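Long-range contacts in Two-component system sensor histidine kinase (Bacteroides thetaiotaomicron, PDB 3OTT), which is probably a sensor histidine kinase of a signalling phosphorelay, this chain being its extracellular part, which apparently senses saccharides: residues B[66-77]-B[105-115]; B[232-240]-B[278-286]. All coordinates share one frame; numbering follows the deposited sequence.

Contact 1 (B[66-77]-B[105-115]); sequences YCGVIIDNTYLY and VRTMALQGDTL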
loop_
_atom_site.group_PDB
_atom_site.type_symbol
_atom_site.label_atom_id
_atom_site.label_comp_id
_atom_site.label_asym_id
_atom_site.label_seq_id
_atom_site.Cartn_x
_atom_site.Cartn_y
_atom_site.Cartn_z
ATOM N N TYR B 66 -15.636 21.895 20.414
ATOM C CA TYR B 66 -15.092 20.895 21.360
ATOM C C TYR B 66 -14.262 19.826 20.704
ATOM O O TYR B 66 -13.460 19.176 21.374
ATOM C CB TYR B 66 -16.221 20.260 22.151
ATOM C CG TYR B 66 -16.958 21.265 23.010
ATOM C CD1 TYR B 66 -16.544 21.522 24.336
ATOM C CD2 TYR B 66 -18.104 21.934 22.505
ATOM C CE1 TYR B 66 -17.227 22.450 25.151
ATOM C CE2 TYR B 66 -18.815 22.914 23.324
ATOM C CZ TYR B 66 -18.347 23.157 24.632
ATOM O OH TYR B 66 -19.018 24.039 25.426
ATOM N N CYS B 67 -14.472 19.626 19.404
ATOM C CA CYS B 67 -13.859 18.533 18.697
ATOM C C CYS B 67 -14.157 18.775 17.229
ATOM O O CYS B 67 -15.025 19.589 16.922
ATOM C CB CYS B 67 -14.480 17.200 19.129
ATOM S SG CYS B 67 -16.211 17.036 18.650
ATOM N N GLY B 68 -13.448 18.071 16.355
ATOM C CA GLY B 68 -13.684 18.157 14.929
ATOM C C GLY B 68 -13.140 16.964 14.192
ATOM O O GLY B 68 -12.270 16.301 14.701
ATOM N N VAL B 69 -13.683 16.681 13.004
ATOM C CA VAL B 69 -13.067 15.793 12.046
ATOM C C VAL B 69 -13.268 16.342 10.641
ATOM O O VAL B 69 -14.207 17.093 10.410
ATOM C CB VAL B 69 -13.668 14.347 12.019
ATOM C CG1 VAL B 69 -13.217 13.603 13.181
ATOM C CG2 VAL B 69 -15.172 14.352 11.887
ATOM N N ILE B 70 -12.403 15.934 9.715
ATOM C CA ILE B 70 -12.529 16.325 8.332
ATOM C C ILE B 70 -13.341 15.228 7.598
ATOM O O ILE B 70 -13.008 14.037 7.718
ATOM C CB ILE B 70 -11.131 16.520 7.714
ATOM C CG1 ILE B 70 -10.420 17.708 8.391
ATOM C CG2 ILE B 70 -11.214 16.688 6.200
ATOM C CD1 ILE B 70 -8.983 18.004 7.816
ATOM N N ILE B 71 -14.343 15.656 6.813
ATOM C CA ILE B 71 -15.254 14.793 6.082
ATOM C C ILE B 71 -15.206 15.125 4.563
ATOM O O ILE B 71 -15.177 16.290 4.171
ATOM C CB ILE B 71 -16.739 14.989 6.638
ATOM C CG1 ILE B 71 -16.900 14.535 8.101
ATOM C CG2 ILE B 71 -17.774 14.360 5.783
ATOM C CD1 ILE B 71 -16.401 13.165 8.389
ATOM N N ASP B 72 -15.171 14.090 3.725
ATOM C CA ASP B 72 -15.181 14.203 2.244
ATOM C C ASP B 72 -14.069 15.103 1.672
ATOM O O ASP B 72 -14.228 15.639 0.603
ATOM C CB ASP B 72 -16.584 14.611 1.702
ATOM C CG ASP B 72 -17.718 13.612 2.112
ATOM O OD1 ASP B 72 -17.386 12.475 2.574
ATOM O OD2 ASP B 72 -18.934 13.966 1.967
ATOM N N ASN B 73 -12.957 15.255 2.400
ATOM C CA ASN B 73 -11.826 16.061 1.935
ATOM C C ASN B 73 -12.290 17.507 1.635
ATOM O O ASN B 73 -11.742 18.178 0.750
ATOM C CB ASN B 73 -11.272 15.434 0.653
ATOM C CG ASN B 73 -9.811 15.811 0.376
ATOM O OD1 ASN B 73 -9.043 16.188 1.267
ATOM N ND2 ASN B 73 -9.426 15.704 -0.889
ATOM N N THR B 74 -13.357 17.959 2.301
ATOM C CA THR B 74 -13.813 19.301 2.066
ATOM C C THR B 74 -14.513 19.961 3.239
ATOM O O THR B 74 -14.641 21.183 3.232
ATOM C CB THR B 74 -14.652 19.454 0.761
ATOM O OG1 THR B 74 -14.811 20.845 0.479
ATOM C CG2 THR B 74 -16.057 18.821 0.862
ATOM N N TYR B 75 -14.987 19.194 4.230
ATOM C CA TYR B 75 -15.703 19.821 5.380
ATOM C C TYR B 75 -14.965 19.687 6.704
ATOM O O TYR B 75 -14.265 18.719 6.953
ATOM C CB TYR B 75 -17.124 19.250 5.585
ATOM C CG TYR B 75 -18.001 19.212 4.350
ATOM C CD1 TYR B 75 -18.610 20.385 3.843
ATOM C CD2 TYR B 75 -18.250 18.011 3.695
ATOM C CE1 TYR B 75 -19.392 20.341 2.683
ATOM C CE2 TYR B 75 -19.025 17.963 2.517
ATOM C CZ TYR B 75 -19.586 19.115 2.032
ATOM O OH TYR B 75 -20.376 18.981 0.903
ATOM N N LEU B 76 -15.133 20.648 7.568
ATOM C CA LEU B 76 -14.751 20.477 8.961
ATOM C C LEU B 76 -16.068 20.344 9.705
ATOM O O LEU B 76 -16.864 21.301 9.662
ATOM C CB LEU B 76 -13.957 21.692 9.495
ATOM C CG LEU B 76 -12.448 21.833 9.247
ATOM C CD1 LEU B 76 -11.955 21.173 7.990
ATOM C CD2 LEU B 76 -12.051 23.295 9.212
ATOM N N TYR B 77 -16.339 19.152 10.249
ATOM C CA TYR B 77 -17.461 18.900 11.153
ATOM C C TYR B 77 -16.935 19.167 12.549
ATOM O O TYR B 77 -15.966 18.536 12.994
ATOM C CB TYR B 77 -17.968 17.407 11.064
ATOM C CG TYR B 77 -18.944 17.120 9.940
ATOM C CD1 TYR B 77 -18.742 17.653 8.659
ATOM C CD2 TYR B 77 -20.047 16.299 10.151
ATOM C CE1 TYR B 77 -19.660 17.414 7.610
ATOM C CE2 TYR B 77 -20.958 16.000 9.135
ATOM C CZ TYR B 77 -20.776 16.574 7.857
ATOM O OH TYR B 77 -21.695 16.305 6.842
ATOM N N VAL B 105 -22.163 18.159 21.563
ATOM C CA VAL B 105 -21.226 17.199 21.064
ATOM C C VAL B 105 -19.823 17.483 21.645
ATOM O O VAL B 105 -19.349 18.684 21.711
ATOM C CB VAL B 105 -21.214 17.272 19.549
ATOM C CG1 VAL B 105 -20.109 16.444 18.952
ATOM C CG2 VAL B 105 -22.599 16.827 18.984
ATOM N N ARG B 106 -19.133 16.390 21.975
ATOM C CA ARG B 106 -17.884 16.468 22.701
ATOM C C ARG B 106 -16.828 15.644 21.993
ATOM O O ARG B 106 -15.646 15.902 22.149
ATOM C CB ARG B 106 -18.036 15.957 24.136
ATOM C CG ARG B 106 -18.758 16.867 25.092
ATOM C CD ARG B 106 -17.922 18.133 25.414
ATOM N NE ARG B 106 -18.665 19.040 26.303
ATOM C CZ ARG B 106 -19.640 19.842 25.878
ATOM N NH1 ARG B 106 -19.998 19.832 24.589
ATOM N NH2 ARG B 106 -20.248 20.677 26.726
ATOM N N THR B 107 -17.224 14.666 21.188
ATOM C CA THR B 107 -16.239 13.780 20.589
ATOM C C THR B 107 -16.781 13.181 19.328
ATOM O O THR B 107 -18.007 12.963 19.210
ATOM C CB THR B 107 -15.803 12.629 21.608
ATOM O OG1 THR B 107 -14.898 11.749 20.947
ATOM C CG2 THR B 107 -17.055 11.711 22.039
ATOM N N MET B 108 -15.901 12.900 18.366
ATOM C CA MET B 108 -16.322 12.363 17.034
ATOM C C MET B 108 -15.303 11.365 16.537
ATOM O O MET B 108 -14.141 11.541 16.818
ATOM C CB MET B 108 -16.438 13.451 15.995
ATOM C CG MET B 108 -17.511 14.503 16.267
ATOM S SD MET B 108 -17.789 15.819 14.963
ATOM C CE MET B 108 -16.342 16.675 15.000
ATOM N N ALA B 109 -15.732 10.296 15.846
ATOM C CA ALA B 109 -14.795 9.324 15.281
ATOM C C ALA B 109 -15.445 8.714 14.091
ATOM O O ALA B 109 -16.622 8.292 14.174
ATOM C CB ALA B 109 -14.449 8.269 16.287
ATOM N N LEU B 110 -14.717 8.692 12.973
ATOM C CA LEU B 110 -15.196 8.029 11.737
ATOM C C LEU B 110 -14.937 6.522 11.732
ATOM O O LEU B 110 -13.875 6.075 12.208
ATOM C CB LEU B 110 -14.387 8.518 10.575
ATOM C CG LEU B 110 -14.941 9.654 9.783
ATOM C CD1 LEU B 110 -13.780 10.208 8.925
ATOM C CD2 LEU B 110 -16.156 9.162 8.934
ATOM N N GLN B 111 -15.865 5.773 11.149
ATOM C CA GLN B 111 -15.738 4.362 10.950
ATOM C C GLN B 111 -16.211 4.120 9.528
ATOM O O GLN B 111 -17.386 3.966 9.303
ATOM C CB GLN B 111 -16.592 3.562 11.969
ATOM C CG GLN B 111 -16.280 2.042 11.954
ATOM C CD GLN B 111 -17.227 1.241 12.774
ATOM O OE1 GLN B 111 -18.306 1.706 13.142
ATOM N NE2 GLN B 111 -16.821 0.040 13.112
ATOM N N GLY B 112 -15.289 4.149 8.553
ATOM C CA GLY B 112 -15.671 3.966 7.176
ATOM C C GLY B 112 -16.509 5.168 6.808
ATOM O O GLY B 112 -16.023 6.302 6.894
ATOM N N ASP B 113 -17.760 4.956 6.432
ATOM C CA ASP B 113 -18.600 6.088 6.024
ATOM C C ASP B 113 -19.682 6.370 7.036
ATOM O O ASP B 113 -20.722 6.855 6.706
ATOM C CB ASP B 113 -19.207 5.782 4.685
ATOM C CG ASP B 113 -19.465 7.036 3.855
ATOM O OD1 ASP B 113 -18.715 8.001 3.972
ATOM O OD2 ASP B 113 -20.419 7.025 3.069
ATOM N N THR B 114 -19.413 6.012 8.292
ATOM C CA THR B 114 -20.255 6.305 9.403
ATOM C C THR B 114 -19.482 7.166 10.412
ATOM O O THR B 114 -18.383 6.781 10.819
ATOM C CB THR B 114 -20.688 5.015 10.078
ATOM O OG1 THR B 114 -21.495 4.275 9.164
ATOM C CG2 THR B 114 -21.539 5.337 11.230
ATOM N N LEU B 115 -20.084 8.281 10.843
ATOM C CA LEU B 115 -19.504 9.147 11.872
ATOM C C LEU B 115 -20.200 8.913 13.229
ATOM O O LEU B 115 -21.416 9.098 13.349
ATOM C CB LEU B 115 -19.664 10.613 11.468
ATOM C CG LEU B 115 -19.034 11.713 12.342
ATOM C CD1 LEU B 115 -17.497 11.619 12.409
ATOM C CD2 LEU B 115 -19.438 13.089 11.946
#

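Contact 2 (B[232-240]-B[278-286]); sequences NSIKSLALD and NNIIWNIFA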
loop_
_atom_site.group_PDB
_atom_site.type_symbol
_atom_site.label_atom_id
_atom_site.label_comp_id
_atom_site.label_asym_id
_atom_site.label_seq_id
_atom_site.Cartn_x
_atom_site.Cartn_y
_atom_site.Cartn_z
ATOM N N ASN B 232 -4.963 14.889 39.727
ATOM C CA ASN B 232 -4.664 15.321 38.353
ATOM C C ASN B 232 -5.584 14.511 37.444
ATOM O O ASN B 232 -6.037 13.451 37.827
ATOM C CB ASN B 232 -3.183 15.105 38.039
ATOM C CG ASN B 232 -2.620 16.089 36.960
ATOM O OD1 ASN B 232 -3.368 16.873 36.305
ATOM N ND2 ASN B 232 -1.284 16.035 36.770
ATOM N N SER B 233 -5.978 15.027 36.305
ATOM C CA SER B 233 -6.735 14.200 35.376
ATOM C C SER B 233 -6.061 14.259 34.026
ATOM O O SER B 233 -5.455 15.265 33.663
ATOM C CB SER B 233 -8.170 14.673 35.239
ATOM O OG SER B 233 -8.154 16.058 35.027
ATOM N N ILE B 234 -6.131 13.153 33.306
ATOM C CA ILE B 234 -5.624 13.111 31.986
ATOM C C ILE B 234 -6.709 13.599 31.051
ATOM O O ILE B 234 -7.796 13.011 31.001
ATOM C CB ILE B 234 -5.245 11.714 31.598
ATOM C CG1 ILE B 234 -4.208 11.156 32.569
ATOM C CG2 ILE B 234 -4.682 11.684 30.146
ATOM C CD1 ILE B 234 -2.885 11.555 32.269
ATOM N N LYS B 235 -6.418 14.661 30.308
ATOM C CA LYS B 235 -7.390 15.279 29.381
ATOM C C LYS B 235 -7.153 14.935 27.915
ATOM O O LYS B 235 -8.062 15.022 27.088
ATOM C CB LYS B 235 -7.342 16.801 29.523
ATOM C CG LYS B 235 -7.421 17.260 30.947
ATOM C CD LYS B 235 -7.881 18.713 31.071
ATOM C CE LYS B 235 -8.575 18.991 32.433
ATOM N NZ LYS B 235 -9.624 17.948 32.875
ATOM N N SER B 236 -5.927 14.595 27.558
ATOM C CA SER B 236 -5.635 14.378 26.142
ATOM C C SER B 236 -4.431 13.483 25.980
ATOM O O SER B 236 -3.585 13.434 26.847
ATOM C CB SER B 236 -5.347 15.738 25.471
ATOM O OG SER B 236 -4.422 16.484 26.291
ATOM N N LEU B 237 -4.323 12.810 24.844
ATOM C CA LEU B 237 -3.272 11.781 24.658
ATOM C C LEU B 237 -2.911 11.861 23.197
ATOM O O LEU B 237 -3.801 12.054 22.381
ATOM C CB LEU B 237 -3.790 10.369 24.970
ATOM C CG LEU B 237 -4.320 10.040 26.389
ATOM C CD1 LEU B 237 -5.182 8.740 26.516
ATOM C CD2 LEU B 237 -3.131 9.952 27.425
ATOM N N ALA B 238 -1.617 11.706 22.897
ATOM C CA ALA B 238 -1.066 11.524 21.549
ATOM C C ALA B 238 0.259 10.766 21.681
ATOM O O ALA B 238 0.883 10.740 22.771
ATOM C CB ALA B 238 -0.764 12.926 20.876
ATOM N N LEU B 239 0.722 10.256 20.559
ATOM C CA LEU B 239 2.051 9.678 20.403
ATOM C C LEU B 239 2.943 10.540 19.524
ATOM O O LEU B 239 2.493 10.992 18.446
ATOM C CB LEU B 239 1.960 8.318 19.668
ATOM C CG LEU B 239 1.184 7.238 20.471
ATOM C CD1 LEU B 239 0.751 6.123 19.498
ATOM C CD2 LEU B 239 2.036 6.692 21.639
ATOM N N ASP B 240 4.210 10.671 19.900
ATOM C CA ASP B 240 5.074 11.510 19.170
ATOM C C ASP B 240 5.865 10.741 18.119
ATOM O O ASP B 240 5.653 9.539 17.931
ATOM C CB ASP B 240 5.904 12.393 20.103
ATOM C CG ASP B 240 7.040 11.638 20.799
ATOM O OD1 ASP B 240 7.364 10.469 20.451
ATOM O OD2 ASP B 240 7.594 12.259 21.711
ATOM N N ASN B 278 0.650 27.208 28.875
ATOM C CA ASN B 278 -0.251 27.061 30.017
ATOM C C ASN B 278 -0.280 25.576 30.414
ATOM O O ASN B 278 -0.043 24.712 29.565
ATOM C CB ASN B 278 -1.646 27.572 29.598
ATOM C CG ASN B 278 -2.688 27.428 30.684
ATOM O OD1 ASN B 278 -3.477 26.485 30.668
ATOM N ND2 ASN B 278 -2.756 28.400 31.584
ATOM N N ASN B 279 -0.643 25.297 31.663
ATOM C CA ASN B 279 -0.507 23.957 32.290
ATOM C C ASN B 279 -1.724 23.091 31.990
ATOM O O ASN B 279 -1.685 21.861 32.210
ATOM C CB ASN B 279 -0.314 24.065 33.830
ATOM C CG ASN B 279 1.133 24.393 34.232
ATOM O OD1 ASN B 279 2.073 24.234 33.444
ATOM N ND2 ASN B 279 1.313 24.886 35.452
ATOM N N ILE B 280 -2.826 23.707 31.555
ATOM C CA ILE B 280 -3.974 22.917 31.285
ATOM C C ILE B 280 -4.016 22.528 29.832
ATOM O O ILE B 280 -4.319 23.380 28.980
ATOM C CB ILE B 280 -5.304 23.555 31.704
ATOM C CG1 ILE B 280 -5.379 23.717 33.238
ATOM C CG2 ILE B 280 -6.467 22.640 31.225
ATOM C CD1 ILE B 280 -6.201 24.938 33.735
ATOM N N ILE B 281 -3.790 21.238 29.538
ATOM C CA ILE B 281 -3.674 20.800 28.137
ATOM C C ILE B 281 -4.905 20.035 27.621
ATOM O O ILE B 281 -5.032 18.822 27.861
ATOM C CB ILE B 281 -2.386 19.963 27.928
ATOM C CG1 ILE B 281 -1.142 20.806 28.238
ATOM C CG2 ILE B 281 -2.256 19.482 26.479
ATOM C CD1 ILE B 281 0.090 19.974 28.599
ATOM N N TRP B 282 -5.779 20.735 26.894
ATOM C CA TRP B 282 -7.047 20.199 26.342
ATOM C C TRP B 282 -6.885 19.223 25.206
ATOM O O TRP B 282 -7.701 18.343 25.089
ATOM C CB TRP B 282 -8.013 21.300 25.863
ATOM C CG TRP B 282 -8.442 22.228 26.969
ATOM C CD1 TRP B 282 -8.052 23.545 27.150
ATOM C CD2 TRP B 282 -9.249 21.895 28.102
ATOM N NE1 TRP B 282 -8.621 24.039 28.278
ATOM C CE2 TRP B 282 -9.356 23.053 28.885
ATOM C CE3 TRP B 282 -9.925 20.727 28.508
ATOM C CZ2 TRP B 282 -10.110 23.103 30.060
ATOM C CZ3 TRP B 282 -10.685 20.773 29.718
ATOM C CH2 TRP B 282 -10.765 21.959 30.460
ATOM N N ASN B 283 -5.855 19.385 24.366
ATOM C CA ASN B 283 -5.656 18.547 23.179
ATOM C C ASN B 283 -4.212 18.544 22.738
ATOM O O ASN B 283 -3.511 19.563 22.850
ATOM C CB ASN B 283 -6.587 18.999 21.995
ATOM C CG ASN B 283 -6.723 17.927 20.908
ATOM O OD1 ASN B 283 -6.049 17.999 19.836
ATOM N ND2 ASN B 283 -7.565 16.912 21.169
ATOM N N ILE B 284 -3.754 17.393 22.243
ATOM C CA ILE B 284 -2.424 17.248 21.725
ATOM C C ILE B 284 -2.612 16.634 20.375
ATOM O O ILE B 284 -3.315 15.613 20.201
ATOM C CB ILE B 284 -1.520 16.277 22.614
ATOM C CG1 ILE B 284 -1.457 16.718 24.092
ATOM C CG2 ILE B 284 -0.101 16.131 22.056
ATOM C CD1 ILE B 284 -0.685 15.675 25.010
ATOM N N PHE B 285 -1.933 17.213 19.393
ATOM C CA PHE B 285 -2.072 16.711 18.067
ATOM C C PHE B 285 -0.721 16.619 17.447
ATOM O O PHE B 285 0.043 17.597 17.469
ATOM C CB PHE B 285 -2.919 17.712 17.292
ATOM C CG PHE B 285 -2.964 17.469 15.839
ATOM C CD1 PHE B 285 -3.654 16.360 15.333
ATOM C CD2 PHE B 285 -2.360 18.374 14.947
ATOM C CE1 PHE B 285 -3.744 16.126 13.952
ATOM C CE2 PHE B 285 -2.473 18.184 13.547
ATOM C CZ PHE B 285 -3.159 17.044 13.049
ATOM N N ALA B 286 -0.437 15.470 16.850
ATOM C CA ALA B 286 0.803 15.255 16.117
ATOM C C ALA B 286 0.524 15.444 14.630
ATOM O O ALA B 286 -0.344 14.756 14.107
ATOM C CB ALA B 286 1.392 13.783 16.419
#

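Contact 1 (B[66-77]-B[105-115])
Tyr66 and Arg106 form a cation-pi stack at one end of this contact. The guanidinium lies flat over one face of the ring, planes 9° apart and Arg106 CZ 3.7 Å from the centroid of the Tyr66 ring. The Arg106 CB points away from strand 67-71, but a bend at chi2 (-69°) brings the chain back over the ring. Arg106 NH1 also hydrogen-bonds to Val105 O at 3.2 Å, from above the carbonyl plane; together with the stack this probably limits how the guanidinium can turn. Tyr66 OH is hydrogen-bonded to Asp81. This end is partly exposed.

The middle is apolar, and Cys67, Met108, Leu115 and Tyr77 are buried there. Cys67 SG sits between its backbone N and carbonyl carbon (chi1 66°), and there it meets Met108 CG at 3.7 Å and Val105 CG1 at 4.0 Å. Val69 CG2 meets Leu115 CD1 tip to tip at 3.6 Å. Tyr77 CD2 lies 3.7 Å from Leu115 CD2. Beyond them Ile71 CD1 is 4.0 Å from Leu110 CD1, and Leu110 is partly exposed. Past that end, Asp72 and Asp113 both form salt bridges with Arg374 of the second subunit.

Strands 67-71 and 105-111 are the first strands of successive beta-propeller blades. No hydrogen bond joins the two segments, which suggests that at this seam the blades meet through apolar packing and one stacked cation.

Contact 2 (B[232-240]-B[278-286])
Ser236 supplies the hydrogen bond of this contact: its OG donates to Ile281 O at 2.9 Å, from above the carbonyl plane. The hydroxyl is held between the backbone N and carbonyl carbon (chi1 47°), where it faces strand 281-286.

The van der Waals contacts lie on both sides of this bond. Ala238 CB presses on Ile284 CG2 at 3.5 Å, a tight fit for two carbons. Ala286 CB, a methyl, meets the backbone carbonyl Leu239 O at 3.6 Å. Toward the other end, the Lys235 chain runs alongside the Trp282 indole, with Lys235 CD 3.7 Å from Trp282 CZ3. Ile280 CG2 packs over one face of that indole.

The charged tip of Lys235 turns back to its own segment, where NZ donates to Ser233 OG at 3.2 Å. It also makes a long, weak ion pair with Asp250. With the side chain cut back to an alanine, the six-membered ring of Trp282 would probably lose the methylenes alongside it, and Ser233 OG its lysine donor.

Both strands are inner strands of propeller blades. Leu237 and Leu239 point away and pack on strand 193-199 of the preceding blade. Ile284 also packs on strand 292-296 of its own blade.

How the contacts relate
Contacts 1 and 2 are two blade-to-blade seams of one N-terminal propeller. Their centres are 20 Å apart and their nearest atoms about 6 Å. By the shorter way round the ring, the blade starting with strand 24-29 separates them. Contact 2 involves the blade completed by strand 13-15, where the ring closes. Equivalent positions differ: Tyr66 and Cys67 in contact 1, Lys235 and Ser236 in contact 2. The side chains of Ile70 and Ala286 each lie about 11 Å from a bound hexatantalum dodecabromide, a heavy-atom cluster, not a natural ligand. No residue of either contact lines its pocket, but Asn73 hydrogen-bonds to pocket residue Ser31, and Gln288 and Glu289 of the pocket follow just after segment 278-286.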